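Porin (Pseudomonas aeruginosa, PDB 3T24) forms an outer-membrane beta-barrel channel that probably lets small, carboxylate-bearing substrates pass into the bacterium. Local coordinates at residues 103-108 with 112-117; 117-120 with 126-129; 244-249 with 284-289. All blocks are in the same frame, centred on the assembly; numbering follows the deposited sequence.

How the interactions relate
From the N terminus, the chain first closes the short hairpin of interaction 1, where strand 96-108 turns back as 112-117. Interaction 2 starts on the last residue of that segment, Thr-117: 117-120 leaves the wall and meets 126-129, closing the short loop between 120 and 126, and Thr-103 CG2 packs on Leu-118 CD2 at 4.2 Å where the two contacts join. Neither encloses the other; they follow in series. Interaction 3 comes much later, closing a longer excursion in which the loop after strand 270-280 comes back against strand 235-248. Together they illustrate a barrel wall built from local hairpins; of the three contacts, only interaction 3 lays a loop, 284-289, on a strand.

Interaction 1: 103-108 with 112-117; sequences TAKLRA and TLKIGT. With SO4 (sulfate ion), chain H.
A beta hairpin in the wall of this OprD-type barrel pairs Ala-104 with Ile-115 and Leu-106 with Leu-113, two antiparallel hydrogen-bonded pairs separated by the non-hydrogen-bonded pair Lys-105 and Lys-114. The strands run at 167° to each other, nearly antiparallel. In the first pair Ile-115 N gives a 2.9 Å bond to Ala-104 O; in the second, Leu-106 N reaches Leu-113 O at 2.8 Å along an almost straight path.

The two faces divide the chemistry in the manner of a membrane barrel. Ala-104, Leu-106, Leu-113 and Ile-115 share one face, and a bound detergent touching Ile-115 is consistent with that face meeting lipid. There the leucines touch at their roots, CB to CB 4.4 Å. The opposite face carries Lys-105, Arg-107, Thr-112 and Lys-114, and the two lysines converge on a sulfate ion, probably from the crystallisation liquor. Lys-114 is fully extended beyond CG and delivers NZ to sulfate O3 at 3.0 Å. Lys-105 takes another route: a bend at its third torsion (chi3 -74°) turns NZ onto sulfate O2 at 2.8 Å. The two ammonium groups thus approach the sulfate from different directions and bind different oxygens, as in an anion-binding spot. Tyr-53 OH adds a further bond to it, and Lys-105 NZ is also held by Asp-63 and Ser-51 O.

The side chains of Arg-107 and Thr-112 cross obliquely, with Thr-112 OG1 3.8 Å from Arg-107 CD. At the far end the chain turns a corner through Gly-116, whose backbone angles suit glycine. Thr-117 OG1 is bonded there to Gln-138 NE2, and Thr-103 bonds across the corner: its OG1 donates to Thr-117 O at 2.7 Å, in the carbonyl plane and on a lone pair.

Interaction 2: 117-120 with 126-129; sequences TLTP and MPND
Pro-127 turns its ring toward Thr-119 and Pro-120, and this one ring makes the closely packed part of the contact. Its CG lies 4.2 Å from Pro-120 CD, so two proline rings meet through their methylene carbons, an apolar touch between groups that have little freedom to rotate. Thr-119 comes at the same ring from another direction, its side chain crossing it at about a right angle. The threonine hydroxyl does the touching: OG1 is 4.0 Å from Pro-127 CB and equally far from CG. It is put there by chi1 of -163°, which sets OG1 opposite the backbone N and forces CG2 into the crowded position between N and the carbonyl carbon.

The other side of the contact is loose and wet. Thr-119 is exposed, and a water links the two segments, giving a hydrogen bond to Asn-128 O at 3.0 Å and meeting Thr-119 OG1 through a weak one of 3.4 Å. Met-126 points away from 117-120, and the whole contact buries just 118 Å².

Firmer ties lie around it. Asn-128, itself buried, is fixed by Gln-135, by Arg-163 and, through ND2, by Asp-292 and Ser-130. Met-126 also has a backbone bond with Asp-292, which belongs to the loop carrying 284-289. A rigid proline contact on one side and a single water-bridged side on the other fit a loop that folds into the lumen: the segments probably correspond to L3, the inward loop that, with L7, narrows the channel in OprD-family porins.

Interaction 3: 244-249 with 284-289; sequences ARSTDD and GFAYIN
Ser-246, on strand 235-248, and Ala-286, in the long loop after strand 270-280, face each other directly. Followed outward from CB to OG, the serine stays against one methyl and adds Phe-285 at its tip. Its CB lies 3.9 Å from Ala-286 CB, a plain contact of two aliphatic carbons. The next atom, OG, stands beside the backbone N (chi1 -47°), a rotation that keeps it 3.9 Å from the same methyl and brings it obliquely to Phe-285, with CE1 4.5 Å away. The polar need of this buried hydroxyl is met from outside the pair, by Gln-220 NE2 of the adjacent strand. That same amide nitrogen also bonds Ala-286 O, so a single glutamine stitches wall and loop together.

Two residues back, on the same face of the strand, Ala-244 CB touches the edge of the Phe-285 ring, in its plane and 4.0 Å from CE1. The phenylalanine CG lies opposite the backbone N (chi1 -170°), which carries the ring from the loop to the strand. Asn-256 and Ala-258 of the next strand, and Pro-293 and Leu-295 of the loop, also touch this ring.

The loop, probably the counterpart of the inward-folding L7 of OprD-family channels, lies against small side chains of the wall, Ala-244 and Ser-246. The chemistry implies that van der Waals contact sets the fit, while the shared Gln-220 supplies direction and satisfies Ser-246 OG and Ala-286 O.

Interaction 1: 103-108 with 112-117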
loop_
_atom_site.group_PDB
_atom_site.type_symbol
_atom_site.label_atom_id
_atom_site.label_comp_id
_atom_site.label_asym_id
_atom_site.label_seq_id
_atom_site.Cartn_x
_atom_site.Cartn_y
_atom_site.Cartn_z
ATOM N N THR A 103 4.596 19.406 7.726
ATOM C CA THR A 103 5.060 18.479 8.735
ATOM C C THR A 103 6.266 19.083 9.428
ATOM O O THR A 103 7.244 19.440 8.770
ATOM C CB THR A 103 5.496 17.148 8.107
ATOM O OG1 THR A 103 4.491 16.693 7.200
ATOM C CG2 THR A 103 5.737 16.089 9.184
ATOM N N ALA A 104 6.204 19.196 10.751
ATOM C CA ALA A 104 7.381 19.588 11.521
ATOM C C ALA A 104 8.217 18.355 11.804
ATOM O O ALA A 104 7.676 17.305 12.139
ATOM C CB ALA A 104 6.984 20.273 12.820
ATOM N N LYS A 105 9.531 18.492 11.666
ATOM C CA LYS A 105 10.462 17.400 11.895
ATOM C C LYS A 105 11.454 17.754 12.996
ATOM O O LYS A 105 12.081 18.830 12.958
ATOM C CB LYS A 105 11.276 17.099 10.630
ATOM C CG LYS A 105 10.486 17.026 9.371
ATOM C CD LYS A 105 11.279 16.345 8.265
ATOM C CE LYS A 105 12.367 17.227 7.718
ATOM N NZ LYS A 105 12.687 16.840 6.318
ATOM N N LEU A 106 11.610 16.834 13.948
ATOM C CA LEU A 106 12.649 16.924 14.977
ATOM C C LEU A 106 13.533 15.697 14.933
ATOM O O LEU A 106 13.054 14.585 14.738
ATOM C CB LEU A 106 12.055 17.078 16.378
ATOM C CG LEU A 106 11.463 18.451 16.671
ATOM C CD1 LEU A 106 10.374 18.734 15.676
ATOM C CD2 LEU A 106 10.911 18.503 18.070
ATOM N N ARG A 107 14.831 15.906 15.100
ATOM C CA ARG A 107 15.786 14.816 15.057
ATOM C C ARG A 107 16.853 15.008 16.133
ATOM O O ARG A 107 17.542 16.021 16.156
ATOM C CB ARG A 107 16.441 14.738 13.668
ATOM C CG ARG A 107 17.565 13.696 13.548
ATOM C CD ARG A 107 17.735 13.188 12.115
ATOM N NE ARG A 107 18.751 13.830 11.259
ATOM C CZ ARG A 107 19.525 14.877 11.561
ATOM N NH1 ARG A 107 19.436 15.494 12.739
ATOM N NH2 ARG A 107 20.406 15.315 10.658
ATOM N N ALA A 108 16.971 14.039 17.032
ATOM C CA ALA A 108 18.122 13.956 17.926
ATOM C C ALA A 108 18.807 12.608 17.745
ATOM O O ALA A 108 18.154 11.565 17.714
ATOM C CB ALA A 108 17.702 14.143 19.368
ATOM N N THR A 112 13.794 10.436 15.184
ATOM C CA THR A 112 13.129 11.495 14.435
ATOM C C THR A 112 11.654 11.505 14.816
ATOM O O THR A 112 10.990 10.468 14.776
ATOM C CB THR A 112 13.287 11.266 12.909
ATOM O OG1 THR A 112 14.671 11.073 12.603
ATOM C CG2 THR A 112 12.801 12.455 12.107
ATOM N N LEU A 113 11.163 12.669 15.230
ATOM C CA LEU A 113 9.750 12.862 15.525
ATOM C C LEU A 113 9.136 13.778 14.451
ATOM O O LEU A 113 9.698 14.829 14.129
ATOM C CB LEU A 113 9.573 13.478 16.910
ATOM C CG LEU A 113 8.173 13.995 17.245
ATOM C CD1 LEU A 113 7.178 12.811 17.383
ATOM C CD2 LEU A 113 8.142 14.894 18.503
ATOM N N LYS A 114 8.002 13.358 13.886
ATOM C CA LYS A 114 7.303 14.110 12.856
ATOM C C LYS A 114 5.886 14.413 13.303
ATOM O O LYS A 114 5.178 13.521 13.764
ATOM C CB LYS A 114 7.254 13.314 11.547
ATOM C CG LYS A 114 8.585 13.179 10.883
ATOM C CD LYS A 114 8.542 12.443 9.548
ATOM C CE LYS A 114 9.967 12.412 8.980
ATOM N NZ LYS A 114 10.105 11.622 7.735
ATOM N N ILE A 115 5.461 15.662 13.139
ATOM C CA ILE A 115 4.114 16.074 13.521
ATOM C C ILE A 115 3.418 16.774 12.351
ATOM O O ILE A 115 3.971 17.715 11.759
ATOM C CB ILE A 115 4.144 17.041 14.714
ATOM C CG1 ILE A 115 5.049 16.503 15.828
ATOM C CG2 ILE A 115 2.742 17.333 15.215
ATOM C CD1 ILE A 115 4.563 15.218 16.417
ATOM N N GLY A 116 2.196 16.334 12.046
ATOM C CA GLY A 116 1.400 16.931 10.983
ATOM C C GLY A 116 1.010 15.904 9.930
ATOM O O GLY A 116 0.416 14.879 10.237
ATOM N N THR A 117 1.373 16.167 8.686
ATOM C CA THR A 117 1.016 15.288 7.585
ATOM C C THR A 117 2.004 14.124 7.511
ATOM O O THR A 117 3.187 14.335 7.286
ATOM C CB THR A 117 0.959 16.084 6.260
ATOM O OG1 THR A 117 -0.095 17.056 6.346
ATOM C CG2 THR A 117 0.704 15.167 5.076
HETATM S S SO4 H . 13.594 13.088 6.504
HETATM O O1 SO4 H . 14.353 12.188 5.628
HETATM O O2 SO4 H . 14.102 14.450 6.335
HETATM O O3 SO4 H . 12.179 13.065 6.135
HETATM O O4 SO4 H . 13.708 12.657 7.899
#

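Interaction 2: 117-120 with 126-129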
loop_
_atom_site.group_PDB
_atom_site.type_symbol
_atom_site.label_atom_id
_atom_site.label_comp_id
_atom_site.label_asym_id
_atom_site.label_seq_id
_atom_site.Cartn_x
_atom_site.Cartn_y
_atom_site.Cartn_z
ATOM N N THR A 117 1.373 16.167 8.686
ATOM C CA THR A 117 1.016 15.288 7.585
ATOM C C THR A 117 2.004 14.124 7.511
ATOM O O THR A 117 3.187 14.335 7.286
ATOM C CB THR A 117 0.959 16.084 6.260
ATOM O OG1 THR A 117 -0.095 17.056 6.346
ATOM C CG2 THR A 117 0.704 15.167 5.076
ATOM N N LEU A 118 1.511 12.908 7.749
ATOM C CA LEU A 118 2.353 11.712 7.787
ATOM C C LEU A 118 1.961 10.700 6.717
ATOM O O LEU A 118 0.801 10.626 6.314
ATOM C CB LEU A 118 2.260 11.032 9.162
ATOM C CG LEU A 118 2.502 11.964 10.346
ATOM C CD1 LEU A 118 2.152 11.271 11.624
ATOM C CD2 LEU A 118 3.943 12.451 10.356
ATOM N N THR A 119 2.927 9.913 6.270
ATOM C CA THR A 119 2.626 8.824 5.343
ATOM C C THR A 119 3.446 7.593 5.770
ATOM O O THR A 119 4.436 7.218 5.144
ATOM C CB THR A 119 2.859 9.258 3.867
ATOM O OG1 THR A 119 2.197 8.346 2.992
ATOM C CG2 THR A 119 4.314 9.282 3.526
ATOM N N PRO A 120 3.046 6.985 6.890
ATOM C CA PRO A 120 3.793 5.866 7.477
ATOM C C PRO A 120 3.796 4.655 6.540
ATOM O O PRO A 120 2.909 4.551 5.703
ATOM C CB PRO A 120 3.036 5.579 8.781
ATOM C CG PRO A 120 1.692 6.188 8.593
ATOM C CD PRO A 120 1.829 7.321 7.654
ATOM N N MET A 126 -0.470 0.644 5.602
ATOM C CA MET A 126 0.115 0.930 4.294
ATOM C C MET A 126 -0.812 1.849 3.527
ATOM O O MET A 126 -1.797 1.413 2.948
ATOM C CB MET A 126 0.391 -0.343 3.483
ATOM C CG MET A 126 1.398 -1.258 4.124
ATOM S SD MET A 126 3.103 -0.706 3.890
ATOM C CE MET A 126 3.189 -0.754 2.102
ATOM N N PRO A 127 -0.490 3.142 3.537
ATOM C CA PRO A 127 -1.315 4.191 2.930
ATOM C C PRO A 127 -1.452 3.934 1.440
ATOM O O PRO A 127 -0.490 3.521 0.800
ATOM C CB PRO A 127 -0.497 5.454 3.191
ATOM C CG PRO A 127 0.349 5.118 4.395
ATOM C CD PRO A 127 0.713 3.686 4.198
ATOM N N ASN A 128 -2.645 4.135 0.895
ATOM C CA ASN A 128 -2.815 3.968 -0.537
ATOM C C ASN A 128 -2.120 5.044 -1.380
ATOM O O ASN A 128 -2.170 6.235 -1.050
ATOM C CB ASN A 128 -4.283 3.939 -0.928
ATOM C CG ASN A 128 -4.446 3.709 -2.406
ATOM O OD1 ASN A 128 -4.569 4.655 -3.177
ATOM N ND2 ASN A 128 -4.389 2.453 -2.818
ATOM N N ASP A 129 -1.478 4.618 -2.467
ATOM C CA ASP A 129 -0.993 5.558 -3.471
ATOM C C ASP A 129 -1.017 4.963 -4.879
ATOM O O ASP A 129 -0.058 5.067 -5.631
ATOM C CB ASP A 129 0.405 6.097 -3.132
ATOM C CG ASP A 129 0.834 7.211 -4.079
ATOM O OD1 ASP A 129 -0.062 7.726 -4.798
ATOM O OD2 ASP A 129 2.044 7.575 -4.095
HETATM O O HOH W 1 0.024 7.496 0.517
#

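Interaction 3: 244-249 with 284-289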
loop_
_atom_site.group_PDB
_atom_site.type_symbol
_atom_site.label_atom_id
_atom_site.label_comp_id
_atom_site.label_asym_id
_atom_site.label_seq_id
_atom_site.Cartn_x
_atom_site.Cartn_y
_atom_site.Cartn_z
ATOM N N ALA A 244 -0.786 -12.228 11.359
ATOM C CA ALA A 244 -1.410 -11.124 12.074
ATOM C C ALA A 244 -2.649 -11.608 12.797
ATOM O O ALA A 244 -3.466 -12.334 12.232
ATOM C CB ALA A 244 -1.783 -10.009 11.110
ATOM N N ARG A 245 -2.776 -11.191 14.049
ATOM C CA ARG A 245 -3.955 -11.461 14.842
ATOM C C ARG A 245 -4.668 -10.124 15.029
ATOM O O ARG A 245 -4.069 -9.146 15.508
ATOM C CB ARG A 245 -3.543 -12.080 16.189
ATOM C CG ARG A 245 -4.659 -12.272 17.210
ATOM C CD ARG A 245 -5.808 -12.993 16.557
ATOM N NE ARG A 245 -6.824 -13.476 17.490
ATOM C CZ ARG A 245 -8.108 -13.591 17.169
ATOM N NH1 ARG A 245 -8.512 -13.243 15.954
ATOM N NH2 ARG A 245 -8.987 -14.042 18.056
ATOM N N SER A 246 -5.931 -10.071 14.612
ATOM C CA SER A 246 -6.733 -8.871 14.791
ATOM C C SER A 246 -7.903 -9.233 15.679
ATOM O O SER A 246 -8.448 -10.323 15.578
ATOM C CB SER A 246 -7.246 -8.309 13.463
ATOM O OG SER A 246 -6.231 -8.243 12.485
ATOM N N THR A 247 -8.292 -8.304 16.542
ATOM C CA THR A 247 -9.282 -8.582 17.556
ATOM C C THR A 247 -10.105 -7.307 17.704
ATOM O O THR A 247 -9.647 -6.222 17.344
ATOM C CB THR A 247 -8.557 -8.965 18.854
ATOM O OG1 THR A 247 -9.118 -10.163 19.374
ATOM C CG2 THR A 247 -8.621 -7.863 19.896
ATOM N N ASP A 248 -11.325 -7.409 18.204
ATOM C CA ASP A 248 -12.172 -6.225 18.227
ATOM C C ASP A 248 -11.820 -5.275 19.383
ATOM O O ASP A 248 -11.117 -5.656 20.306
ATOM C CB ASP A 248 -13.635 -6.641 18.314
ATOM C CG ASP A 248 -14.021 -7.023 19.699
ATOM O OD1 ASP A 248 -14.383 -6.103 20.468
ATOM O OD2 ASP A 248 -13.936 -8.229 20.016
ATOM N N ASP A 249 -12.306 -4.038 19.329
ATOM C CA ASP A 249 -12.022 -3.060 20.385
ATOM C C ASP A 249 -13.307 -2.482 20.998
ATOM O O ASP A 249 -13.375 -1.301 21.328
ATOM C CB ASP A 249 -11.116 -1.925 19.868
ATOM C CG ASP A 249 -10.528 -1.079 21.006
ATOM O OD1 ASP A 249 -10.221 -1.665 22.063
ATOM O OD2 ASP A 249 -10.383 0.161 20.856
ATOM N N GLY A 284 -12.836 -11.416 7.922
ATOM C CA GLY A 284 -11.597 -11.248 7.176
ATOM C C GLY A 284 -10.588 -10.272 7.828
ATOM O O GLY A 284 -10.766 -9.807 8.966
ATOM N N PHE A 285 -9.511 -9.978 7.107
ATOM C CA PHE A 285 -8.446 -9.078 7.589
ATOM C C PHE A 285 -8.903 -7.654 7.945
ATOM O O PHE A 285 -9.748 -7.070 7.260
ATOM C CB PHE A 285 -7.354 -9.008 6.537
ATOM C CG PHE A 285 -6.101 -8.325 6.999
ATOM C CD1 PHE A 285 -5.359 -8.848 8.044
ATOM C CD2 PHE A 285 -5.652 -7.166 6.371
ATOM C CE1 PHE A 285 -4.190 -8.217 8.475
ATOM C CE2 PHE A 285 -4.492 -6.547 6.778
ATOM C CZ PHE A 285 -3.750 -7.068 7.827
ATOM N N ALA A 286 -8.349 -7.106 9.023
ATOM C CA ALA A 286 -8.694 -5.746 9.472
ATOM C C ALA A 286 -7.669 -4.693 9.035
ATOM O O ALA A 286 -6.467 -4.828 9.321
ATOM C CB ALA A 286 -8.851 -5.707 10.988
ATOM N N TYR A 287 -8.140 -3.651 8.344
ATOM C CA TYR A 287 -7.255 -2.524 7.966
ATOM C C TYR A 287 -8.001 -1.219 7.715
ATOM O O TYR A 287 -9.180 -1.233 7.367
ATOM C CB TYR A 287 -6.334 -2.872 6.783
ATOM C CG TYR A 287 -7.026 -3.230 5.466
ATOM C CD1 TYR A 287 -6.930 -2.395 4.356
ATOM C CD2 TYR A 287 -7.725 -4.420 5.324
ATOM C CE1 TYR A 287 -7.527 -2.731 3.146
ATOM C CE2 TYR A 287 -8.324 -4.767 4.121
ATOM C CZ TYR A 287 -8.226 -3.919 3.033
ATOM O OH TYR A 287 -8.829 -4.255 1.827
ATOM N N ILE A 288 -7.312 -0.095 7.928
ATOM C CA ILE A 288 -7.944 1.220 7.794
ATOM C C ILE A 288 -8.593 1.363 6.429
ATOM O O ILE A 288 -8.005 1.017 5.406
ATOM C CB ILE A 288 -6.951 2.408 8.072
ATOM C CG1 ILE A 288 -6.503 2.384 9.541
ATOM C CG2 ILE A 288 -7.584 3.762 7.767
ATOM C CD1 ILE A 288 -5.118 2.944 9.757
ATOM N N ASN A 289 -9.826 1.855 6.431
ATOM C CA ASN A 289 -10.549 2.054 5.197
ATOM C C ASN A 289 -9.830 3.098 4.325
ATOM O O ASN A 289 -9.572 4.202 4.777
ATOM C CB ASN A 289 -11.967 2.510 5.497
ATOM C CG ASN A 289 -12.804 2.617 4.249
ATOM O OD1 ASN A 289 -12.683 1.806 3.351
ATOM N ND2 ASN A 289 -13.622 3.632 4.169
#